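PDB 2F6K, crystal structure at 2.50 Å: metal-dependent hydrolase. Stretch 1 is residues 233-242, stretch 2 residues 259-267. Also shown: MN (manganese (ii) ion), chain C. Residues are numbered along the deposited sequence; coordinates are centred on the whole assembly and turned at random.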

# COMPACT_ATOMS: atom_id res chain seq x y z
N MSE A 233 16.67 9.00 -24.48
CA MSE A 233 16.95 10.28 -23.86
C MSE A 233 17.22 11.36 -24.91
O MSE A 233 17.06 12.55 -24.65
CB MSE A 233 18.15 10.15 -22.91
CG MSE A 233 17.85 9.33 -21.64
SE MSE A 233 16.45 10.11 -20.50
CE MSE A 233 17.50 11.53 -19.72
N HIS A 234 17.61 10.93 -26.11
CA HIS A 234 17.86 11.88 -27.19
C HIS A 234 16.56 12.19 -27.90
O HIS A 234 16.38 13.27 -28.46
CB HIS A 234 18.84 11.28 -28.21
CG HIS A 234 20.27 11.33 -27.78
ND1 HIS A 234 21.19 10.36 -28.13
CD2 HIS A 234 20.95 12.24 -27.03
CE1 HIS A 234 22.37 10.68 -27.63
NE2 HIS A 234 22.25 11.81 -26.96
N HIS A 235 15.64 11.23 -27.86
CA HIS A 235 14.36 11.34 -28.53
C HIS A 235 13.29 12.18 -27.85
O HIS A 235 12.52 12.86 -28.54
CB HIS A 235 13.82 9.93 -28.77
CG HIS A 235 12.52 9.89 -29.52
ND1 HIS A 235 11.35 9.41 -28.96
CD2 HIS A 235 12.22 10.21 -30.80
CE1 HIS A 235 10.39 9.44 -29.87
NE2 HIS A 235 10.89 9.92 -30.99
N VAL A 236 13.22 12.16 -26.53
CA VAL A 236 12.22 12.93 -25.83
C VAL A 236 12.65 14.36 -25.54
O VAL A 236 13.75 14.78 -25.90
CB VAL A 236 11.83 12.27 -24.49
CG1 VAL A 236 11.51 10.79 -24.72
CG2 VAL A 236 12.94 12.44 -23.49
N TYR A 237 11.77 15.11 -24.89
CA TYR A 237 12.05 16.49 -24.52
C TYR A 237 12.04 16.64 -23.00
O TYR A 237 11.58 15.75 -22.28
CB TYR A 237 11.00 17.43 -25.12
CG TYR A 237 11.11 17.60 -26.61
CD1 TYR A 237 10.82 16.55 -27.48
CD2 TYR A 237 11.52 18.82 -27.15
CE1 TYR A 237 10.93 16.71 -28.86
CE2 TYR A 237 11.64 18.99 -28.53
CZ TYR A 237 11.34 17.93 -29.38
OH TYR A 237 11.44 18.11 -30.74
N PHE A 238 12.54 17.77 -22.53
CA PHE A 238 12.59 18.04 -21.10
C PHE A 238 12.35 19.51 -20.81
O PHE A 238 12.94 20.37 -21.48
CB PHE A 238 13.98 17.70 -20.55
CG PHE A 238 14.38 16.26 -20.73
CD1 PHE A 238 13.95 15.29 -19.84
CD2 PHE A 238 15.19 15.89 -21.81
CE1 PHE A 238 14.32 13.95 -20.02
CE2 PHE A 238 15.56 14.57 -21.99
CZ PHE A 238 15.12 13.59 -21.10
N ASP A 239 11.49 19.82 -19.85
CA ASP A 239 11.33 21.22 -19.49
C ASP A 239 12.33 21.36 -18.34
O ASP A 239 12.86 20.35 -17.88
CB ASP A 239 9.88 21.54 -19.09
CG ASP A 239 9.53 21.10 -17.68
OD1 ASP A 239 8.34 20.77 -17.47
OD2 ASP A 239 10.39 21.11 -16.78
N VAL A 240 12.64 22.57 -17.90
CA VAL A 240 13.62 22.70 -16.82
C VAL A 240 13.12 23.49 -15.62
O VAL A 240 13.83 24.34 -15.08
CB VAL A 240 14.94 23.36 -17.33
CG1 VAL A 240 15.57 22.50 -18.40
CG2 VAL A 240 14.67 24.76 -17.86
N ALA A 241 11.89 23.21 -15.21
CA ALA A 241 11.33 23.88 -14.05
C ALA A 241 11.97 23.26 -12.80
O ALA A 241 12.44 22.12 -12.83
CB ALA A 241 9.81 23.68 -14.01
N GLY A 242 12.01 24.01 -11.70
CA GLY A 242 12.59 23.49 -10.47
C GLY A 242 14.04 23.87 -10.22
O GLY A 242 14.62 24.69 -10.94
N GLU A 259 18.66 20.68 -28.48
CA GLU A 259 17.46 21.31 -29.01
C GLU A 259 16.17 20.84 -28.33
O GLU A 259 15.09 21.38 -28.61
CB GLU A 259 17.35 21.05 -30.52
CG GLU A 259 18.64 21.23 -31.33
CD GLU A 259 19.73 20.21 -30.97
OE1 GLU A 259 19.38 19.08 -30.54
OE2 GLU A 259 20.93 20.54 -31.13
N HIS A 260 16.27 19.86 -27.44
CA HIS A 260 15.08 19.34 -26.77
C HIS A 260 14.89 19.81 -25.33
O HIS A 260 14.12 19.21 -24.57
CB HIS A 260 15.07 17.80 -26.80
CG HIS A 260 14.81 17.23 -28.16
ND1 HIS A 260 14.65 15.87 -28.38
CD2 HIS A 260 14.68 17.82 -29.37
CE1 HIS A 260 14.43 15.65 -29.66
NE2 HIS A 260 14.45 16.82 -30.29
N LEU A 261 15.58 20.88 -24.95
CA LEU A 261 15.46 21.42 -23.60
C LEU A 261 14.55 22.64 -23.62
O LEU A 261 14.80 23.60 -24.33
CB LEU A 261 16.85 21.79 -23.07
CG LEU A 261 17.82 20.60 -22.99
CD1 LEU A 261 19.21 21.12 -22.69
CD2 LEU A 261 17.34 19.61 -21.94
N LEU A 262 13.48 22.59 -22.83
CA LEU A 262 12.52 23.67 -22.79
C LEU A 262 12.42 24.36 -21.44
O LEU A 262 12.48 23.72 -20.40
CB LEU A 262 11.14 23.12 -23.16
CG LEU A 262 11.08 22.35 -24.48
CD1 LEU A 262 9.76 21.59 -24.56
CD2 LEU A 262 11.22 23.32 -25.65
N TYR A 263 12.27 25.68 -21.46
CA TYR A 263 12.14 26.45 -20.24
C TYR A 263 10.78 26.21 -19.61
O TYR A 263 9.80 25.96 -20.31
CB TYR A 263 12.28 27.94 -20.53
CG TYR A 263 11.91 28.80 -19.35
CD1 TYR A 263 12.66 28.77 -18.17
CD2 TYR A 263 10.79 29.63 -19.38
CE1 TYR A 263 12.31 29.54 -17.07
CE2 TYR A 263 10.43 30.40 -18.29
CZ TYR A 263 11.20 30.35 -17.14
OH TYR A 263 10.85 31.13 -16.06
N GLY A 264 10.72 26.31 -18.28
CA GLY A 264 9.48 26.14 -17.54
C GLY A 264 9.57 26.92 -16.23
O GLY A 264 10.62 26.94 -15.59
N SER A 265 8.48 27.56 -15.81
CA SER A 265 8.51 28.33 -14.56
C SER A 265 7.76 27.65 -13.42
O SER A 265 8.12 27.80 -12.25
CB SER A 265 7.93 29.73 -14.79
OG SER A 265 6.53 29.68 -14.95
N ASP A 266 6.71 26.91 -13.77
CA ASP A 266 5.88 26.17 -12.82
C ASP A 266 5.03 27.05 -11.91
O ASP A 266 4.69 26.63 -10.81
CB ASP A 266 6.73 25.25 -11.94
CG ASP A 266 6.00 23.97 -11.56
OD1 ASP A 266 4.79 23.87 -11.83
OD2 ASP A 266 6.65 23.07 -10.99
N ILE A 267 4.69 28.25 -12.37
CA ILE A 267 3.83 29.13 -11.58
C ILE A 267 2.41 28.62 -11.81
O ILE A 267 2.13 28.03 -12.85
CB ILE A 267 3.89 30.60 -12.06
CG1 ILE A 267 3.43 30.69 -13.52
CG2 ILE A 267 5.30 31.15 -11.90
CD1 ILE A 267 3.18 32.10 -14.01
MN MN C . 3.85 21.75 -12.45
O HOH W 1 10.30 26.45 -11.75
O HOH W 2 5.21 20.92 -11.10
O HOH W 3 2.45 22.00 -10.63

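The apolar centre of this contact lies along two short parallel strands, 237-239 and 261-262, whose side chains alternate between the faces of the sheet. On one face Phe238 and Leu261 sit side by side, with Phe238 CB 4.1 Å from Leu261 CD2; the leucine branch reaches nearer to its partner than its CA-to-CB direction alone would suggest. Asp239 and Leu262 occupy the other face. There Leu262 leans its CD1 against the ring of Tyr237, 4.2 Å from Tyr237 CD2. Phe238, Leu261 and Leu262 suit their buried positions because their apolar side chains fill space without bringing polar groups that would need partners.

The backbone holds the strands in register. Phe238 bonds on both sides of Leu261, as a residue in a parallel bridge does: Phe238 N donates to His260 O at 3.0 Å, and Phe238 O accepts from Leu262 N at 2.7 Å, the latter nearly straight at 170°. Beyond them, Val240 N donates to Leu262 O at 2.8 Å, but the angle of 117° makes this bond weak.

Further along, the chains remain close without forming more of the ladder. Val240 packs its CG2 3.9 Å from Tyr263 CA, and Ala241 points toward the other stretch, its CA 3.5 Å from Gly264 O in a CA-H...O contact. Opposite Ala241, Gly264 is well chosen: a CB there would point toward stretch 1 and lie only 3.5 Å from Ala241 CB and 3.6 Å from Asp239 CG. Asp239 OD2 accepts a 3.0 Å hydrogen bond from Ala241 N, and both carboxylate oxygens are also bonded elsewhere in the structure.

At the other end, His260 is the most extensively covered residue. Its ring stacks face to face on that of Tyr237, with centroids 3.7 Å apart and planes 16° from parallel, while its CB also lies over the tyrosine face. Histidine serves here as both a flat surface and a donor: ND1 gives a hydrogen bond to Val236 O at 2.9 Å, approached near the plane of the imidazole. Val236 is the first residue to leave helical geometry, so the bond ties the end of the helix to the second stretch.

The opposite end is polar. Water 1 joins the stretches, accepting from Gly242 N at 3.0 Å and donating to Ser265 O at 2.6 Å. Asp266 brings its CB 4.0 Å from Ala241 CB, and its carboxylate binds manganese through OD1 at 2.4 Å while OD2 accepts from water 2 at 2.6 Å, itself a metal ligand.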